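PDB 4UUR: putative hemoglobin-like oxygen-binding protein from Pseudoalteromonas haloplanktis, which binds heme as a group II truncated hemoglobin and probably binds and carries oxygen. Local coordinates for residues Lys115-Asp118 / Leu119-Asn123; Pro124-Arg127 / Glu128-Gln132. One frame throughout, in Å; residues are numbered along the deposited sequence.

From the N terminus, the chain first reaches interaction 1, the last turn of helix 103-120 and the bend after it. Interaction 2, the first turns of helix 124-141, follows at once. Each contact is local and closes only helical turns of about four residues; the two lie in series, neither nested nor crossed. The bend folds the chain back, so their centres are about 9 Å apart and they touch. D118 OD1 makes a salt bridge of 2.6 Å with K131 NZ, and V121 O probably accepts a hydrogen bond from R127 NH2. Together they tie the end of the globin G helix to the start of the H helix.

Interaction 1: Lys115-Asp118 / Leu119-Asn123; sequences KTLD and LEVDN
L117 carries its CG anti to the carbonyl carbon (chi1 -67°), and V121, one turn on, turns CG2 the same way, beside its own backbone N. The two side chains therefore lie alongside each other, and L117 CD2 meets V121 CG2 at 3.6 Å. Both are buried: the leucine reaches on to L130 and F134 of helix 124-141, while the compact, branched valine suits the residue where the chain leaves helical geometry. The backbone bond between them is sound, V121 N to L117 O at 3.0 Å.

Just before this the hydrogen bonding is weaker. E120 N has two weak bonds, to T116 O at 2.9 Å and to L117 O at 3.3 Å, so its one N-H is shared between consecutive carbonyls. Further back, L119 N donates a hydrogen bond to K115 O at 3.3 Å, and L119 CD1 lies 3.6 Å from that same oxygen.

On the side facing helix 31-45, the T116 and E120 side chains cross obliquely, T116 CG2 lying 4.2 Å from E120 CG. A bend at chi2 (-66°) shapes the glutamate, whose OE2 forms a salt bridge with R40. T116 suits this buried place because OG1 hydrogen-bonds to C112 O, leaving the methyl for packing. D118, on the exposed side, suits a basic partner, here K131. After the bend, N123 is the N-cap of the next helix, its OD1 accepting from L125 N and L126 N. This helix end, bend and N-cap form the corner between the G and H helices of the globin fold.

Interaction 2: Pro124-Arg127 / Glu128-Gln132; sequences PLLR and EGLKQ
The guanidinium of R127, whose chain runs side by side with that of K131, has P124 CA over one face, 3.9 Å above the plane and offset toward the rim; its NH2 is turned back to V121. R127 CD comes within 4.2 Å of K131 NZ, whose partner is D118, and R127 NE lies 5.6 Å from K131 NZ. In one of two modelled conformers alone, and therefore doubtful, is a hydrogen bond from Q132 NE2 to E128 OE2 at 3.1 Å, the partner tilted 17° from the glutamine's amide plane. R127 with K131 and E128 with Q132 are i to i+4 pairs on the first turns of the globin H helix, where P124, lacking an N-H, suits the first turn. The backbone bond from G129 N to L125 O is nearly straight, at 173°. On the inward side L126 and L130 cross: L126 CG, anti to the backbone N (chi1 -171°) and hence beside its carbonyl carbon, meets L130 CD1 at 3.8 Å, while L130 CG sits 3.2 Å from L126 O. With an alanine in place of L130, L126 would lose this neighbour and a gap would probably open beside L117 and L77. L126 also touches P24 and I27 of helix 24-27.

Interaction 1: Lys115-Asp118 / Leu119-Asn123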
loop_
_atom_site.group_PDB
_atom_site.type_symbol
_atom_site.label_atom_id
_atom_site.label_comp_id
_atom_site.label_asym_id
_atom_site.label_seq_id
_atom_site.Cartn_x
_atom_site.Cartn_y
_atom_site.Cartn_z
ATOM N N LYS A 115 -5.174 -9.172 -2.599
ATOM C CA LYS A 115 -6.369 -9.076 -3.424
ATOM C C LYS A 115 -6.278 -8.001 -4.504
ATOM O O LYS A 115 -6.764 -8.206 -5.647
ATOM C CB LYS A 115 -7.573 -8.807 -2.545
ATOM C CG LYS A 115 -7.966 -10.013 -1.701
ATOM C CD LYS A 115 -9.245 -9.743 -0.933
ATOM C CE LYS A 115 -10.428 -10.530 -1.484
ATOM N NZ LYS A 115 -10.384 -11.910 -0.903
ATOM N N THR A 116 -5.674 -6.857 -4.141
ATOM C CA THR A 116 -5.486 -5.755 -5.052
ATOM C C THR A 116 -4.542 -6.144 -6.203
ATOM O O THR A 116 -4.811 -5.857 -7.371
ATOM C CB THR A 116 -4.877 -4.541 -4.287
ATOM O OG1 THR A 116 -5.847 -4.055 -3.344
ATOM C CG2 THR A 116 -4.438 -3.397 -5.236
ATOM N N LEU A 117 -3.403 -6.718 -5.853
ATOM C CA LEU A 117 -2.383 -7.071 -6.836
ATOM C C LEU A 117 -2.822 -8.198 -7.785
ATOM O O LEU A 117 -2.525 -8.123 -8.987
ATOM C CB LEU A 117 -1.066 -7.438 -6.153
ATOM C CG LEU A 117 -0.416 -6.242 -5.449
ATOM C CD1 LEU A 117 0.787 -6.675 -4.657
ATOM C CD2 LEU A 117 -0.021 -5.174 -6.420
ATOM N N ASP A 118 -3.570 -9.176 -7.277
ATOM C CA ASP A 118 -4.251 -10.131 -8.163
ATOM C C ASP A 118 -5.124 -9.432 -9.212
ATOM O O ASP A 118 -5.132 -9.818 -10.389
ATOM C CB ASP A 118 -5.127 -11.145 -7.374
ATOM C CG ASP A 118 -4.297 -12.185 -6.661
ATOM O OD1 ASP A 118 -3.068 -12.175 -6.862
ATOM O OD2 ASP A 118 -4.844 -12.973 -5.852
ATOM N N LEU A 119 -5.879 -8.424 -8.811
ATOM C CA LEU A 119 -6.748 -7.810 -9.808
ATOM C C LEU A 119 -6.011 -6.799 -10.697
ATOM O O LEU A 119 -6.438 -6.548 -11.805
ATOM C CB LEU A 119 -7.957 -7.165 -9.150
ATOM C CG LEU A 119 -9.037 -8.123 -8.675
ATOM C CD1 LEU A 119 -9.809 -7.524 -7.532
ATOM C CD2 LEU A 119 -9.960 -8.501 -9.789
ATOM N N GLU A 120 -4.909 -6.226 -10.248
ATOM C CA GLU A 120 -4.350 -5.035 -10.973
ATOM C C GLU A 120 -3.137 -5.370 -11.778
ATOM O O GLU A 120 -2.778 -4.635 -12.681
ATOM C CB GLU A 120 -4.013 -3.858 -10.014
ATOM C CG GLU A 120 -5.230 -3.247 -9.321
ATOM C CD GLU A 120 -6.203 -2.550 -10.297
ATOM O OE1 GLU A 120 -5.739 -1.941 -11.296
ATOM O OE2 GLU A 120 -7.438 -2.585 -10.075
ATOM N N VAL A 121 -2.463 -6.456 -11.428
ATOM C CA VAL A 121 -1.196 -6.776 -12.059
ATOM C C VAL A 121 -1.352 -8.048 -12.891
ATOM O O VAL A 121 -1.472 -9.164 -12.347
ATOM C CB VAL A 121 -0.077 -6.942 -11.036
ATOM C CG1 VAL A 121 1.296 -6.981 -11.738
ATOM C CG2 VAL A 121 -0.107 -5.824 -10.003
ATOM N N ASP A 122 -1.347 -7.875 -14.200
ATOM C CA ASP A 122 -1.564 -8.999 -15.098
ATOM C C ASP A 122 -0.286 -9.818 -15.370
ATOM O O ASP A 122 -0.398 -11.030 -15.550
ATOM C CB ASP A 122 -2.309 -8.600 -16.371
ATOM C CG ASP A 122 -1.574 -7.589 -17.197
ATOM O OD1 ASP A 122 -0.333 -7.662 -17.272
ATOM O OD2 ASP A 122 -2.259 -6.729 -17.794
ATOM N N ASN A 123 0.895 -9.192 -15.348
ATOM C CA ASN A 123 2.180 -9.914 -15.337
ATOM C C ASN A 123 2.348 -10.792 -14.092
ATOM O O ASN A 123 2.461 -10.253 -12.996
ATOM C CB ASN A 123 3.299 -8.883 -15.330
ATOM C CG ASN A 123 4.660 -9.484 -15.555
ATOM O OD1 ASN A 123 4.991 -10.524 -15.034
ATOM N ND2 ASN A 123 5.455 -8.809 -16.345
#

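Interaction 2: Pro124-Arg127 / Glu128-Gln132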
loop_
_atom_site.group_PDB
_atom_site.type_symbol
_atom_site.label_atom_id
_atom_site.label_comp_id
_atom_site.label_asym_id
_atom_site.label_seq_id
_atom_site.Cartn_x
_atom_site.Cartn_y
_atom_site.Cartn_z
ATOM N N PRO A 124 2.388 -12.135 -14.225
ATOM C CA PRO A 124 2.441 -12.918 -12.961
ATOM C C PRO A 124 3.786 -12.874 -12.252
ATOM O O PRO A 124 3.865 -13.156 -11.075
ATOM C CB PRO A 124 2.099 -14.334 -13.398
ATOM C CG PRO A 124 1.401 -14.147 -14.699
ATOM C CD PRO A 124 2.074 -13.004 -15.364
ATOM N N LEU A 125 4.843 -12.485 -12.950
ATOM C CA LEU A 125 6.153 -12.414 -12.305
ATOM C C LEU A 125 6.204 -11.164 -11.424
ATOM O O LEU A 125 6.399 -11.262 -10.204
ATOM C CB LEU A 125 7.270 -12.433 -13.354
ATOM C CG LEU A 125 7.373 -13.732 -14.185
ATOM C CD1 LEU A 125 8.607 -13.691 -15.073
ATOM C CD2 LEU A 125 7.376 -14.990 -13.300
ATOM N N LEU A 126 5.989 -9.998 -12.044
ATOM C CA LEU A 126 5.838 -8.726 -11.318
ATOM C C LEU A 126 4.872 -8.859 -10.110
ATOM O O LEU A 126 5.167 -8.385 -8.993
ATOM C CB LEU A 126 5.374 -7.623 -12.266
ATOM C CG LEU A 126 5.382 -6.213 -11.696
ATOM C CD1 LEU A 126 6.747 -5.752 -11.242
ATOM C CD2 LEU A 126 4.900 -5.249 -12.734
ATOM N N ARG A 127 3.774 -9.577 -10.307
ATOM C CA ARG A 127 2.773 -9.672 -9.268
ATOM C C ARG A 127 3.308 -10.349 -8.047
ATOM O O ARG A 127 3.068 -9.859 -6.931
ATOM C CB ARG A 127 1.517 -10.365 -9.748
ATOM C CG ARG A 127 0.411 -10.523 -8.685
ATOM C CD ARG A 127 -0.673 -11.503 -9.175
ATOM N NE ARG A 127 -0.862 -11.275 -10.603
ATOM C CZ ARG A 127 -1.249 -12.202 -11.481
ATOM N NH1 ARG A 127 -1.566 -13.406 -11.055
ATOM N NH2 ARG A 127 -1.319 -11.891 -12.791
ATOM N N GLU A 128 3.983 -11.485 -8.242
ATOM C CA GLU A 128 4.603 -12.232 -7.134
ATOM C C GLU A 128 5.779 -11.432 -6.549
ATOM O O GLU A 128 5.996 -11.411 -5.338
ATOM C CB GLU A 128 5.065 -13.623 -7.606
ATOM C CG GLU A 128 5.632 -14.532 -6.521
ATOM C CD GLU A 128 4.657 -14.806 -5.382
ATOM O OE1 GLU A 128 3.438 -14.926 -5.616
ATOM O OE2 GLU A 128 5.110 -14.913 -4.237
ATOM N N GLY A 129 6.533 -10.772 -7.406
ATOM C CA GLY A 129 7.551 -9.839 -6.921
ATOM C C GLY A 129 6.975 -8.754 -6.008
ATOM O O GLY A 129 7.500 -8.491 -4.908
ATOM N N LEU A 130 5.875 -8.142 -6.429
ATOM C CA LEU A 130 5.282 -7.051 -5.617
ATOM C C LEU A 130 4.711 -7.567 -4.310
ATOM O O LEU A 130 4.892 -6.935 -3.274
ATOM C CB LEU A 130 4.247 -6.271 -6.390
ATOM C CG LEU A 130 4.851 -5.532 -7.574
ATOM C CD1 LEU A 130 3.761 -4.968 -8.485
ATOM C CD2 LEU A 130 5.787 -4.425 -7.109
ATOM N N LYS A 131 4.089 -8.728 -4.336
ATOM C CA LYS A 131 3.543 -9.304 -3.119
ATOM C C LYS A 131 4.605 -9.535 -2.048
ATOM O O LYS A 131 4.355 -9.307 -0.870
ATOM C CB LYS A 131 2.843 -10.648 -3.385
ATOM C CG LYS A 131 1.427 -10.554 -3.900
ATOM C CD LYS A 131 0.845 -11.934 -4.215
ATOM C CE LYS A 131 -0.584 -11.798 -4.701
ATOM N NZ LYS A 131 -1.138 -13.024 -5.307
ATOM N N GLN A 132 5.755 -10.064 -2.460
ATOM C CA GLN A 132 6.837 -10.395 -1.522
ATOM C C GLN A 132 7.393 -9.111 -0.973
ATOM O O GLN A 132 7.520 -8.997 0.223
ATOM C CB GLN A 132 7.951 -11.229 -2.186
ATOM C CG GLN A 132 7.522 -12.669 -2.484
ATOM C CD GLN A 132 7.058 -13.396 -1.221
ATOM O OE1 GLN A 132 7.683 -13.272 -0.178
ATOM N NE2 GLN A 132 5.943 -14.125 -1.305
#